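Local coordinates for autoinducer 2-binding protein LsrB (Clostridium saccharobutylicum DSM 13864, PDB 6DSP), which binds the quorum-sensing signal autoinducer-2, acting as a receptor of the periplasmic solute-binding protein type, at residues N72-Q76 against Q77-A81; G91-D94 against A95-A99; D140-K143 against E144-K147. All coordinates share one frame; numbering follows the deposited sequence.

Interaction 1: residues N72-Q76 against Q77-A81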
loop_
_atom_site.group_PDB
_atom_site.type_symbol
_atom_site.label_atom_id
_atom_site.label_comp_id
_atom_site.label_asym_id
_atom_site.label_seq_id
_atom_site.Cartn_x
_atom_site.Cartn_y
_atom_site.Cartn_z
ATOM N N ASN A 72 -7.731 8.578 18.924
ATOM C CA ASN A 72 -8.163 9.257 20.151
ATOM C C ASN A 72 -7.730 8.495 21.388
ATOM O O ASN A 72 -7.272 9.111 22.363
ATOM C CB ASN A 72 -9.679 9.385 20.165
ATOM C CG ASN A 72 -10.223 10.383 19.144
ATOM O OD1 ASN A 72 -9.491 11.218 18.552
ATOM N ND2 ASN A 72 -11.533 10.304 18.956
ATOM N N LYS A 73 -7.899 7.166 21.390
ATOM C CA LYS A 73 -7.544 6.395 22.581
ATOM C C LYS A 73 -6.037 6.465 22.833
ATOM O O LYS A 73 -5.594 6.587 23.976
ATOM C CB LYS A 73 -8.005 4.951 22.434
ATOM C CG LYS A 73 -7.626 4.067 23.603
ATOM C CD LYS A 73 -8.226 2.669 23.476
ATOM C CE LYS A 73 -7.854 1.814 24.678
ATOM N NZ LYS A 73 -8.729 0.620 24.792
ATOM N N ALA A 74 -5.229 6.405 21.771
ATOM C CA ALA A 74 -3.781 6.481 21.939
ATOM C C ALA A 74 -3.370 7.839 22.480
ATOM O O ALA A 74 -2.507 7.932 23.365
ATOM C CB ALA A 74 -3.096 6.195 20.602
ATOM N N VAL A 75 -4.008 8.901 22.001
ATOM C CA VAL A 75 -3.739 10.236 22.515
ATOM C C VAL A 75 -4.095 10.293 23.996
ATOM O O VAL A 75 -3.304 10.760 24.837
ATOM C CB VAL A 75 -4.516 11.298 21.700
ATOM C CG1 VAL A 75 -4.424 12.668 22.383
ATOM C CG2 VAL A 75 -3.970 11.361 20.265
ATOM N N GLN A 76 -5.282 9.790 24.333
ATOM C CA GLN A 76 -5.752 9.852 25.723
ATOM C C GLN A 76 -4.812 9.121 26.663
ATOM O O GLN A 76 -4.683 9.490 27.851
ATOM C CB GLN A 76 -7.124 9.189 25.811
ATOM C CG GLN A 76 -8.194 10.039 25.186
ATOM C CD GLN A 76 -9.483 9.315 24.919
ATOM O OE1 GLN A 76 -9.645 8.156 25.263
ATOM N NE2 GLN A 76 -10.415 10.004 24.288
ATOM N N GLN A 77 -4.197 8.048 26.180
ATOM C CA GLN A 77 -3.282 7.254 26.975
ATOM C C GLN A 77 -1.891 7.857 27.065
ATOM O O GLN A 77 -1.038 7.292 27.759
ATOM C CB GLN A 77 -3.217 5.842 26.412
ATOM C CG GLN A 77 -4.526 5.125 26.566
ATOM C CD GLN A 77 -4.486 3.739 25.973
ATOM O OE1 GLN A 77 -3.551 3.385 25.244
ATOM N NE2 GLN A 77 -5.489 2.930 26.304
ATOM N N GLY A 78 -1.648 8.989 26.396
ATOM C CA GLY A 78 -0.360 9.647 26.514
ATOM C C GLY A 78 0.704 9.142 25.568
ATOM O O GLY A 78 1.898 9.284 25.870
ATOM N N THR A 79 0.317 8.579 24.414
ATOM C CA THR A 79 1.340 8.160 23.474
ATOM C C THR A 79 2.158 9.373 23.055
ATOM O O THR A 79 1.673 10.514 23.046
ATOM C CB THR A 79 0.724 7.484 22.241
ATOM O OG1 THR A 79 1.770 6.795 21.557
ATOM C CG2 THR A 79 0.070 8.504 21.266
ATOM N N ASN A 80 3.412 9.131 22.701
ATOM C CA ASN A 80 4.245 10.241 22.259
ATOM C C ASN A 80 4.139 10.513 20.773
ATOM O O ASN A 80 4.415 11.645 20.336
ATOM C CB ASN A 80 5.713 9.967 22.605
ATOM C CG ASN A 80 5.892 9.668 24.077
ATOM O OD1 ASN A 80 6.167 8.537 24.457
ATOM N ND2 ASN A 80 5.667 10.673 24.915
ATOM N N ALA A 81 3.783 9.504 19.992
ATOM C CA ALA A 81 3.797 9.644 18.541
ATOM C C ALA A 81 2.840 8.632 17.961
ATOM O O ALA A 81 2.563 7.599 18.568
ATOM C CB ALA A 81 5.203 9.431 17.971
#

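Interaction 2: residues G91-D94 against A95-A99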
loop_
_atom_site.group_PDB
_atom_site.type_symbol
_atom_site.label_atom_id
_atom_site.label_comp_id
_atom_site.label_asym_id
_atom_site.label_seq_id
_atom_site.Cartn_x
_atom_site.Cartn_y
_atom_site.Cartn_z
ATOM N N GLY A 91 -11.291 11.551 6.681
ATOM C CA GLY A 91 -11.933 11.054 7.892
ATOM C C GLY A 91 -11.053 10.995 9.108
ATOM O O GLY A 91 -11.574 10.765 10.202
ATOM N N VAL A 92 -9.753 11.217 8.980
ATOM C CA VAL A 92 -8.900 11.269 10.162
ATOM C C VAL A 92 -8.264 12.629 10.365
ATOM O O VAL A 92 -7.503 12.803 11.330
ATOM C CB VAL A 92 -7.814 10.175 10.158
ATOM C CG1 VAL A 92 -8.462 8.812 10.316
ATOM C CG2 VAL A 92 -6.935 10.292 8.912
ATOM N N LYS A 93 -8.561 13.603 9.507
ATOM C CA LYS A 93 -7.905 14.907 9.605
ATOM C C LYS A 93 -8.120 15.538 10.986
ATOM O O LYS A 93 -7.164 15.989 11.636
ATOM C CB LYS A 93 -8.368 15.834 8.478
ATOM C CG LYS A 93 -7.596 17.137 8.385
ATOM C CD LYS A 93 -8.076 17.981 7.237
ATOM C CE LYS A 93 -7.167 19.186 7.081
ATOM N NZ LYS A 93 -7.628 20.133 6.041
ATOM N N ASP A 94 -9.382 15.619 11.445
ATOM C CA ASP A 94 -9.664 16.276 12.723
ATOM C C ASP A 94 -9.003 15.543 13.888
ATOM O O ASP A 94 -8.438 16.179 14.795
ATOM C CB ASP A 94 -11.165 16.367 12.976
ATOM C CG ASP A 94 -11.879 17.295 12.016
ATOM O OD1 ASP A 94 -11.261 18.047 11.245
ATOM O OD2 ASP A 94 -13.117 17.271 12.041
ATOM N N ALA A 95 -9.026 14.211 13.881
ATOM C CA ALA A 95 -8.408 13.484 14.979
ATOM C C ALA A 95 -6.899 13.722 15.008
ATOM O O ALA A 95 -6.294 13.770 16.085
ATOM C CB ALA A 95 -8.702 11.996 14.824
ATOM N N LEU A 96 -6.260 13.841 13.831
ATOM C CA LEU A 96 -4.819 14.065 13.801
ATOM C C LEU A 96 -4.473 15.483 14.197
ATOM O O LEU A 96 -3.427 15.706 14.820
ATOM C CB LEU A 96 -4.268 13.734 12.406
ATOM C CG LEU A 96 -4.313 12.219 12.070
ATOM C CD1 LEU A 96 -3.808 11.994 10.644
ATOM C CD2 LEU A 96 -3.508 11.368 13.053
ATOM N N LYS A 97 -5.323 16.454 13.872
ATOM C CA LYS A 97 -5.090 17.807 14.381
ATOM C C LYS A 97 -5.179 17.819 15.899
ATOM O O LYS A 97 -4.364 18.455 16.578
ATOM C CB LYS A 97 -6.097 18.776 13.764
ATOM C CG LYS A 97 -5.867 19.057 12.281
ATOM C CD LYS A 97 -7.080 19.811 11.739
ATOM C CE LYS A 97 -6.765 20.882 10.720
ATOM N NZ LYS A 97 -7.855 21.910 10.821
ATOM N N ALA A 98 -6.172 17.106 16.441
ATOM C CA ALA A 98 -6.293 17.076 17.899
ATOM C C ALA A 98 -5.099 16.360 18.520
ATOM O O ALA A 98 -4.607 16.761 19.584
ATOM C CB ALA A 98 -7.596 16.395 18.276
ATOM N N ALA A 99 -4.603 15.312 17.873
ATOM C CA ALA A 99 -3.428 14.619 18.395
ATOM C C ALA A 99 -2.243 15.570 18.482
ATOM O O ALA A 99 -1.549 15.634 19.510
ATOM C CB ALA A 99 -3.102 13.386 17.550
HETATM O O HOH W 1 -11.063 12.893 12.328
#

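Interaction 3: residues D140-K143 against E144-K147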
loop_
_atom_site.group_PDB
_atom_site.type_symbol
_atom_site.label_atom_id
_atom_site.label_comp_id
_atom_site.label_asym_id
_atom_site.label_seq_id
_atom_site.Cartn_x
_atom_site.Cartn_y
_atom_site.Cartn_z
ATOM N N ASP A 140 3.757 -8.172 -18.733
ATOM C CA ASP A 140 4.650 -9.322 -18.810
ATOM C C ASP A 140 3.895 -10.642 -18.672
ATOM O O ASP A 140 4.154 -11.609 -19.411
ATOM C CB ASP A 140 5.732 -9.204 -17.753
ATOM C CG ASP A 140 6.718 -8.083 -18.073
ATOM O OD1 ASP A 140 6.804 -7.670 -19.245
ATOM O OD2 ASP A 140 7.439 -7.637 -17.177
ATOM N N SER A 141 2.944 -10.701 -17.751
ATOM C CA SER A 141 2.187 -11.940 -17.570
ATOM C C SER A 141 1.283 -12.212 -18.763
ATOM O O SER A 141 1.085 -13.374 -19.141
ATOM C CB SER A 141 1.388 -11.897 -16.265
ATOM O OG SER A 141 2.276 -11.931 -15.165
ATOM N N LEU A 142 0.704 -11.166 -19.362
ATOM C CA LEU A 142 -0.116 -11.340 -20.563
ATOM C C LEU A 142 0.702 -11.930 -21.699
ATOM O O LEU A 142 0.270 -12.880 -22.364
ATOM C CB LEU A 142 -0.704 -9.985 -20.976
ATOM C CG LEU A 142 -1.890 -9.491 -20.131
ATOM C CD1 LEU A 142 -2.085 -7.995 -20.351
ATOM C CD2 LEU A 142 -3.167 -10.272 -20.425
ATOM N N LYS A 143 1.911 -11.393 -21.912
ATOM C CA LYS A 143 2.757 -11.938 -22.964
ATOM C C LYS A 143 3.107 -13.405 -22.694
ATOM O O LYS A 143 3.105 -14.226 -23.614
ATOM C CB LYS A 143 4.002 -11.067 -23.116
ATOM C CG LYS A 143 4.888 -11.446 -24.288
ATOM C CD LYS A 143 5.915 -10.341 -24.527
ATOM C CE LYS A 143 6.770 -10.651 -25.737
ATOM N NZ LYS A 143 5.892 -10.997 -26.899
ATOM N N GLU A 144 3.309 -13.769 -21.417
ATOM C CA GLU A 144 3.698 -15.133 -21.079
ATOM C C GLU A 144 2.569 -16.132 -21.242
ATOM O O GLU A 144 2.853 -17.332 -21.384
ATOM C CB GLU A 144 4.265 -15.179 -19.666
ATOM C CG GLU A 144 5.621 -14.499 -19.625
ATOM C CD GLU A 144 6.049 -14.072 -18.248
ATOM O OE1 GLU A 144 5.287 -14.269 -17.284
ATOM O OE2 GLU A 144 7.164 -13.508 -18.137
ATOM N N ARG A 145 1.314 -15.689 -21.266
ATOM C CA ARG A 145 0.212 -16.599 -21.560
ATOM C C ARG A 145 -0.201 -16.557 -23.025
ATOM O O ARG A 145 -1.246 -17.091 -23.382
ATOM C CB ARG A 145 -0.978 -16.433 -20.612
ATOM C CG ARG A 145 -1.789 -15.154 -20.775
ATOM C CD ARG A 145 -3.098 -15.253 -19.985
ATOM N NE ARG A 145 -3.962 -14.064 -20.022
ATOM C CZ ARG A 145 -4.952 -13.872 -20.894
ATOM N NH1 ARG A 145 -5.193 -14.759 -21.850
ATOM N NH2 ARG A 145 -5.710 -12.779 -20.822
ATOM N N GLY A 146 0.592 -15.926 -23.877
ATOM C CA GLY A 146 0.386 -16.031 -25.305
ATOM C C GLY A 146 -0.390 -14.896 -25.920
ATOM O O GLY A 146 -0.777 -14.999 -27.093
ATOM N N LYS A 147 -0.650 -13.833 -25.165
ATOM C CA LYS A 147 -1.245 -12.632 -25.735
ATOM C C LYS A 147 -0.150 -11.728 -26.302
ATOM O O LYS A 147 1.047 -11.908 -26.062
ATOM C CB LYS A 147 -2.059 -11.871 -24.666
ATOM C CG LYS A 147 -3.152 -12.714 -23.966
ATOM C CD LYS A 147 -4.286 -13.045 -24.937
ATOM C CE LYS A 147 -5.131 -11.799 -25.217
ATOM N NZ LYS A 147 -6.248 -12.088 -26.191
#

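Interaction 1: residues N72-Q76 against Q77-A81
Gly78 N donates to Val75 O (2.9 Å) and Thr79 N to Ala74 O (3.1 Å), and these two backbone bonds turn the chain out of helix 64-76. The second is fairly straight, 166° at the hydrogen, whereas the first reaches its oxygen from above the carbonyl plane. Gln77 N keeps the ordinary helical bond to Lys73 O and adds a weak one to Ala74 O, which thus serves two donors. Gly78 has positive phi (86°), a backbone shape in which a side chain would press on the preceding carbonyl oxygen, and glycine suits it for that reason.

Among the side chains, Gln77 lies back over the last turn. Gln77 CG sits 3.2 Å from Lys73 O, and Gln77 NE2 meets the methylene CE of Lys73 at 3.1 Å; both chains are long and flexible, fitting for a surface position. Thr79 turns inward, setting its methyl CG2 4.0 Å from the small CB of Ala74. Its chi1 of -165° carries OG1 away from the backbone N, and Thr79 OG1 hydrogen-bonds Thr25 OG1 on strand 23-27.

The paired bonds and the glycine define a Schellman motif, here closing helix 64-76 ahead of strand 81-84 in an alternating alpha/beta lobe.

Interaction 2: residues G91-D94 against A95-A99
Val92 and Leu96, one turn apart, lie side by side on the inner face of helix 89-101, the helix of a beta-alpha-beta unit between strands 81-84 and 105-109. Val92 CG2 meets Leu96 CD1 at 4.0 Å, and Leu96 CG rests 3.3 Å from Val92 O. Branched aliphatic residues suit this face because it packs on the sheet: both touch Leu84, and Leu96 also meets Val106.

On another side of the helix the butylamine chains of Lys93 and Lys97 cross at an angle, Lys93 CE and Lys97 CE 4.0 Å apart. Lys97 CG stays beside its backbone N (chi1 -71°), which brings it against Lys93 O, and a bend at chi3 carries the rest onward. The two ammonium groups remain 5.1 Å apart, Lys93 NZ to Lys97 NZ, a like-charge proximity probably eased by the salt bridge of Lys93 to Asp114 and by the nearby carboxylate of Asp94.

Beneath the side chains run the i to i+4 bonds from Leu96, Lys97 and Ala98 to Val92, Lys93 and Asp94. Ala95 and Ala99 are small enough for helix 64-76 to come close. At the start of the segment the ladder is completed by water: one molecule donates to Gly91 O (3.1 Å) and accepts from Ala95 N (2.9 Å).

Interaction 3: residues D140-K143 against E144-K147
Glu144 N continues the helical pattern by bonding Asp140 O at 3.1 Å, and its side chain doubles back along the preceding turn. Glu144 CG stands beside the backbone N (chi1 -71°), 3.2 Å from Asp140 O, and the extended chain lays the carboxylate beside that same carbonyl, with Glu144 OE1 4.4 Å from Ser141 OG. Arg267 links the two: its NH1 forms a salt bridge with Glu144 OE1 and a hydrogen bond with Ser141 OG, so an acid and a small hydroxyl both serve one guanidinium.

Arg145 is where the backbone leaves helical geometry, and its N is shared weakly between Ser141 O and Leu142 O. Its CG occupies the cramped position between N and carbonyl carbon (chi1 71°), which sends the chain alongside Leu142. There Leu142 CD2 approaches Arg145 NH2 obliquely at 3.6 Å; that same NH2 forms a salt bridge with Asp218, and NE a hydrogen bond with Thr246.

Gly146 follows with positive phi, as the C-prime residue of a Schellman motif that ends helix 127-144. Gly146 N binds Lys143 O at 3.0 Å from above the carbonyl plane. Without a side chain, it avoids a clash with the carbonyl oxygen of Arg145.

Lys147 supplies the motif's other bond, from Lys147 N to Leu142 O at 3.1 Å. Its bent aliphatic chain brings Lys147 CG over one face of the Arg145 guanidinium, 3.6 Å above the plane and displaced toward the rim. On the backbone side, Lys147 O receives a nearly straight CA-H contact from Lys143, 176° at the hydrogen.

How the interactions relate
From the N terminus, the three contacts follow in series, none nested or crossing. Interaction 1 ends helix 64-76 and closes the turn into strand 81-84; interaction 2 is a run within helix 89-101, which leads from that strand to strand 105-109. These two touch: Val75 CG2 lies 3.5 Å from Ala99 CB, packing neighbouring helices together beside the eight-stranded mixed sheet. Interaction 3 ends helix 127-144 before strand 155-160 and ties that helix end to strand 246-249 of the four-stranded parallel sheet. Its centre is about 50 Å from that of interaction 1, across the chain's centre, so the contacts serve opposite ends of the molecule.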